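Local coordinates for protein endonuclease V (Homo sapiens, PDB 6OZE) that probably cleaves inosine-containing RNA in a metal-ion-dependent reaction, as an inosine-specific endoribonuclease of the RNase H clan, at residues A[42-47]-A[233-238]; A[59-64]-A[68-73]. The protein carries 4 engineered substitutions. All blocks are in the same frame, centred on the assembly; numbering follows the deposited sequence.

Interaction 1 (A[42-47]-A[233-238])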
# COMPACT_ATOMS: atom_id res chain seq x y z
N GLY A 42 -4.39 -3.17 6.93
CA GLY A 42 -3.17 -3.45 6.19
C GLY A 42 -3.41 -4.66 5.30
O GLY A 42 -4.15 -5.58 5.67
N VAL A 43 -2.80 -4.63 4.13
CA VAL A 43 -2.96 -5.72 3.16
C VAL A 43 -1.60 -6.16 2.66
O VAL A 43 -0.67 -5.36 2.55
CB VAL A 43 -3.90 -5.42 1.97
CG1 VAL A 43 -5.35 -5.32 2.42
CG2 VAL A 43 -3.45 -4.16 1.22
N ASP A 44 -1.51 -7.46 2.30
CA ASP A 44 -0.28 -8.03 1.79
C ASP A 44 -0.63 -9.14 0.82
O ASP A 44 -1.59 -9.87 1.05
CB ASP A 44 0.55 -8.69 2.89
CG ASP A 44 1.75 -9.44 2.33
OD1 ASP A 44 2.71 -8.81 1.84
OD2 ASP A 44 1.72 -10.69 2.32
N VAL A 45 0.16 -9.26 -0.23
CA VAL A 45 0.25 -10.48 -1.02
C VAL A 45 1.71 -10.90 -1.05
O VAL A 45 2.59 -10.09 -1.36
CB VAL A 45 -0.28 -10.29 -2.46
CG1 VAL A 45 -0.13 -11.60 -3.26
CG2 VAL A 45 -1.72 -9.87 -2.41
N SER A 46 1.96 -12.17 -0.74
CA SER A 46 3.31 -12.71 -0.70
C SER A 46 3.35 -14.01 -1.47
O SER A 46 2.55 -14.91 -1.20
CB SER A 46 3.74 -13.00 0.74
OG SER A 46 3.90 -11.78 1.45
N PHE A 47 4.30 -14.14 -2.40
CA PHE A 47 4.45 -15.36 -3.16
C PHE A 47 5.14 -16.44 -2.34
O PHE A 47 6.00 -16.17 -1.49
CB PHE A 47 5.25 -15.12 -4.43
CG PHE A 47 4.55 -14.25 -5.41
CD1 PHE A 47 4.67 -12.88 -5.34
CD2 PHE A 47 3.75 -14.81 -6.38
CE1 PHE A 47 4.01 -12.07 -6.24
CE2 PHE A 47 3.09 -14.01 -7.28
CZ PHE A 47 3.23 -12.63 -7.21
N ILE A 233 3.44 -10.59 8.26
CA ILE A 233 3.62 -11.71 9.18
C ILE A 233 2.51 -12.73 9.00
O ILE A 233 2.77 -13.93 8.95
CB ILE A 233 3.69 -11.19 10.63
CG1 ILE A 233 4.98 -10.39 10.84
CG2 ILE A 233 3.61 -12.35 11.63
CD1 ILE A 233 5.01 -9.58 12.12
N CYS A 234 1.26 -12.27 8.90
CA CYS A 234 0.15 -13.21 8.70
C CYS A 234 0.35 -14.05 7.44
O CYS A 234 0.10 -15.27 7.45
CB CYS A 234 -1.17 -12.44 8.61
SG CYS A 234 -1.82 -11.95 10.21
N SER A 235 0.78 -13.43 6.35
CA SER A 235 0.96 -14.19 5.11
C SER A 235 2.07 -15.22 5.26
O SER A 235 1.94 -16.36 4.81
CB SER A 235 1.27 -13.28 3.93
OG SER A 235 0.14 -12.53 3.56
N ARG A 236 3.19 -14.82 5.86
CA ARG A 236 4.30 -15.75 6.04
C ARG A 236 3.90 -16.92 6.92
O ARG A 236 4.17 -18.08 6.59
CB ARG A 236 5.52 -15.02 6.62
CG ARG A 236 6.30 -14.25 5.56
CD ARG A 236 7.53 -13.60 6.15
NE ARG A 236 7.19 -12.65 7.20
CZ ARG A 236 8.06 -11.84 7.79
NH1 ARG A 236 9.33 -11.85 7.43
NH2 ARG A 236 7.64 -11.00 8.74
N GLU A 237 3.18 -16.64 8.01
CA GLU A 237 2.74 -17.72 8.89
C GLU A 237 1.76 -18.64 8.17
O GLU A 237 1.81 -19.86 8.34
CB GLU A 237 2.07 -17.15 10.14
CG GLU A 237 3.02 -16.44 11.09
CD GLU A 237 2.29 -15.86 12.29
OE1 GLU A 237 1.04 -15.82 12.27
OE2 GLU A 237 2.97 -15.44 13.25
N HIS A 238 0.84 -18.07 7.39
CA HIS A 238 -0.15 -18.90 6.71
C HIS A 238 0.51 -19.80 5.67
O HIS A 238 0.11 -20.95 5.51
CB HIS A 238 -1.21 -18.02 6.05
CG HIS A 238 -2.44 -18.75 5.66
ND1 HIS A 238 -3.32 -19.28 6.59
CD2 HIS A 238 -2.95 -19.07 4.45
CE1 HIS A 238 -4.31 -19.88 5.96
NE2 HIS A 238 -4.11 -19.76 4.66

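Interaction 2 (A[59-64]-A[68-73]). With NA (sodium ion), chain G.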
# COMPACT_ATOMS: atom_id res chain seq x y z
N LEU A 59 -5.40 -9.74 4.97
CA LEU A 59 -6.00 -8.48 5.41
C LEU A 59 -6.00 -8.47 6.92
O LEU A 59 -6.46 -9.42 7.56
CB LEU A 59 -7.43 -8.36 4.87
CG LEU A 59 -8.31 -7.28 5.51
CD1 LEU A 59 -7.78 -5.90 5.16
CD2 LEU A 59 -9.75 -7.44 5.02
N VAL A 60 -5.48 -7.38 7.51
CA VAL A 60 -5.53 -7.19 8.95
C VAL A 60 -6.18 -5.84 9.23
O VAL A 60 -6.14 -4.93 8.40
CB VAL A 60 -4.15 -7.27 9.63
CG1 VAL A 60 -3.51 -8.64 9.39
CG2 VAL A 60 -3.23 -6.11 9.16
N VAL A 61 -6.85 -5.75 10.37
CA VAL A 61 -7.35 -4.47 10.86
C VAL A 61 -6.79 -4.25 12.25
O VAL A 61 -6.82 -5.17 13.08
CB VAL A 61 -8.89 -4.41 10.88
CG1 VAL A 61 -9.36 -3.03 11.34
CG2 VAL A 61 -9.45 -4.77 9.49
N LEU A 62 -6.25 -3.06 12.50
CA LEU A 62 -5.70 -2.70 13.79
C LEU A 62 -6.48 -1.53 14.38
O LEU A 62 -6.97 -0.65 13.67
CB LEU A 62 -4.22 -2.28 13.67
CG LEU A 62 -3.16 -3.37 13.53
CD1 LEU A 62 -3.34 -4.23 12.28
CD2 LEU A 62 -1.77 -2.73 13.55
N SER A 63 -6.59 -1.52 15.70
CA SER A 63 -7.13 -0.35 16.37
C SER A 63 -6.15 0.82 16.22
O SER A 63 -4.96 0.63 16.01
CB SER A 63 -7.35 -0.66 17.84
OG SER A 63 -6.14 -1.06 18.46
N PHE A 64 -6.69 2.03 16.30
CA PHE A 64 -5.86 3.21 16.23
C PHE A 64 -6.27 4.16 17.34
O PHE A 64 -7.47 4.41 17.52
CB PHE A 64 -6.04 3.93 14.88
CG PHE A 64 -5.11 5.10 14.71
CD1 PHE A 64 -5.49 6.36 15.13
CD2 PHE A 64 -3.86 4.92 14.15
CE1 PHE A 64 -4.62 7.44 15.00
CE2 PHE A 64 -2.98 6.00 14.02
CZ PHE A 64 -3.38 7.25 14.44
N GLU A 68 -3.40 -2.39 17.88
CA GLU A 68 -3.62 -3.79 18.24
C GLU A 68 -4.44 -4.47 17.16
O GLU A 68 -5.38 -3.88 16.62
CB GLU A 68 -4.38 -3.91 19.57
CG GLU A 68 -3.56 -3.43 20.76
CD GLU A 68 -2.29 -4.24 20.95
OE1 GLU A 68 -2.38 -5.48 21.08
OE2 GLU A 68 -1.19 -3.64 20.95
N VAL A 69 -4.08 -5.70 16.82
CA VAL A 69 -4.83 -6.42 15.79
C VAL A 69 -6.21 -6.77 16.32
O VAL A 69 -6.34 -7.41 17.37
CB VAL A 69 -4.06 -7.67 15.32
CG1 VAL A 69 -4.91 -8.47 14.33
CG2 VAL A 69 -2.74 -7.28 14.66
N VAL A 70 -7.25 -6.36 15.59
CA VAL A 70 -8.62 -6.73 15.91
C VAL A 70 -9.25 -7.67 14.89
O VAL A 70 -10.30 -8.26 15.17
CB VAL A 70 -9.51 -5.49 16.14
CG1 VAL A 70 -9.01 -4.69 17.34
CG2 VAL A 70 -9.52 -4.59 14.92
N TYR A 71 -8.63 -7.84 13.72
CA TYR A 71 -9.14 -8.76 12.71
C TYR A 71 -7.97 -9.21 11.86
O TYR A 71 -7.10 -8.40 11.52
CB TYR A 71 -10.17 -8.08 11.80
CG TYR A 71 -10.70 -8.97 10.69
CD1 TYR A 71 -11.77 -9.81 10.93
CD2 TYR A 71 -10.13 -8.96 9.42
CE1 TYR A 71 -12.27 -10.62 9.93
CE2 TYR A 71 -10.64 -9.78 8.41
CZ TYR A 71 -11.70 -10.61 8.68
OH TYR A 71 -12.22 -11.43 7.70
N GLU A 72 -7.95 -10.48 11.49
CA GLU A 72 -6.95 -10.95 10.55
C GLU A 72 -7.52 -12.09 9.72
O GLU A 72 -8.24 -12.95 10.24
CB GLU A 72 -5.67 -11.41 11.26
CG GLU A 72 -5.87 -12.49 12.29
CD GLU A 72 -4.59 -12.80 13.06
OE1 GLU A 72 -3.83 -11.86 13.36
OE2 GLU A 72 -4.35 -13.99 13.34
N GLU A 73 -7.22 -12.08 8.42
CA GLU A 73 -7.62 -13.17 7.56
C GLU A 73 -6.56 -13.36 6.49
O GLU A 73 -6.11 -12.38 5.88
CB GLU A 73 -8.99 -12.90 6.92
CG GLU A 73 -9.49 -14.05 6.01
CD GLU A 73 -9.81 -15.34 6.76
OE1 GLU A 73 -10.05 -15.30 7.98
OE2 GLU A 73 -9.85 -16.41 6.10
NA NA G . -8.89 6.72 17.56
O HOH W 1 -8.96 6.35 20.11
O HOH W 2 -7.49 8.69 16.85
O HOH W 3 -10.32 9.11 17.72

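Interaction 1 (A[42-47]-A[233-238])
Asp44 and Ser235 meet through polar ends, joining strand 39-47 to helix 226-242 that packs on the sheet. Ser235 OG donates to Asp44 OD2 at 2.7 Å, arriving on the anti lone pair, while Ser46 OG, two residues along the same strand, donates to that OD2 at 2.6 Å on the syn side. With CG anti to the backbone N (chi1 173°), the Asp44 carboxylate is brought up to the helix, where OD2 lies between the two hydroxyls. Ser235 OG is also hydrogen-bonded to Ser58 OG of the neighbouring strand, so the helix is tied to two strands through one serine. The close packing is confined to these groups: Ser46 OG comes to 3.9 Å from Ser235 CB, a plain van der Waals contact. One residue further along the helix the contact loosens: the exposed Arg236 stops at 5.4 Å, CG to Ser46 OG, and its NH2 pairs with Asp232. An acidic residue on the first strand is a hallmark of RNase H-like nucleases, where it serves metal binding, and Asp44 is consistent with that place. Held by two donors at one oxygen, its carboxylate has little liberty to rotate, which also sets the direction of OD1.

Interaction 2 (A[59-64]-A[68-73])
Val61 and Tyr71 form the apolar centre, their CB atoms 4.0 Å apart on a face that also carries Leu59. Val61 CG1 meets Val70 CG2 at 3.9 Å, and Leu59 CD2 lies 4.2 Å from CE2 of the Tyr71 ring; Leu103 of helix 89-106 packs on both Val61 and Tyr71. On the other face, Leu62 CD1 touches Val69 CG2 at 3.9 Å, and Val60 CG1 lies against Glu72 CB, under helix 226-242. The two strands make an antiparallel beta hairpin, interrupted by a classic beta bulge, where two residues, Val70 and Tyr71, are set against the single Val61. Val61 O therefore takes two backbone donors, Val70 N at 2.8 Å and Tyr71 N at a longer, more bent 3.3 Å, and the register slips by one residue before Leu62 pairs with Val69. Toward the turn, Ser63 N gives a bond to Glu68 O at 2.8 Å. The answering bond comes from Glu68 N to Ser63 OG at 3.1 Å, with OG placed between its own backbone N and carbonyl carbon (chi1 58°). Were Ser63 replaced by an alanine, Glu68 N would probably lose this acceptor and the entry to the second strand would be less firmly held. Beyond it, Phe64 O binds a sodium ion together with Leu37 O, Gln38 OE1 and three waters.

Interactions 1 and 2 have centres 13 Å apart and share one mixed sheet, in which strand 54-63 lies between strands 39-47 and 69-78. Along the chain, the hairpin of interaction 2 is nested within the loop closed by interaction 1: residues 42-47 come first, then 59-64 and 68-73, and helix residues 233-238 return much later. The contacts touch directly where Gly42 N lies 2.9 Å from Val60 O, a probable hydrogen bond, and where Cys234 packs on Glu72. Helix 226-242 thus spans all three antiparallel strands, on the opposite face of the sheet from helix 89-106, consistent with an RNase H-like core in which the hairpin continues the sheet outward from the strand bearing Asp44.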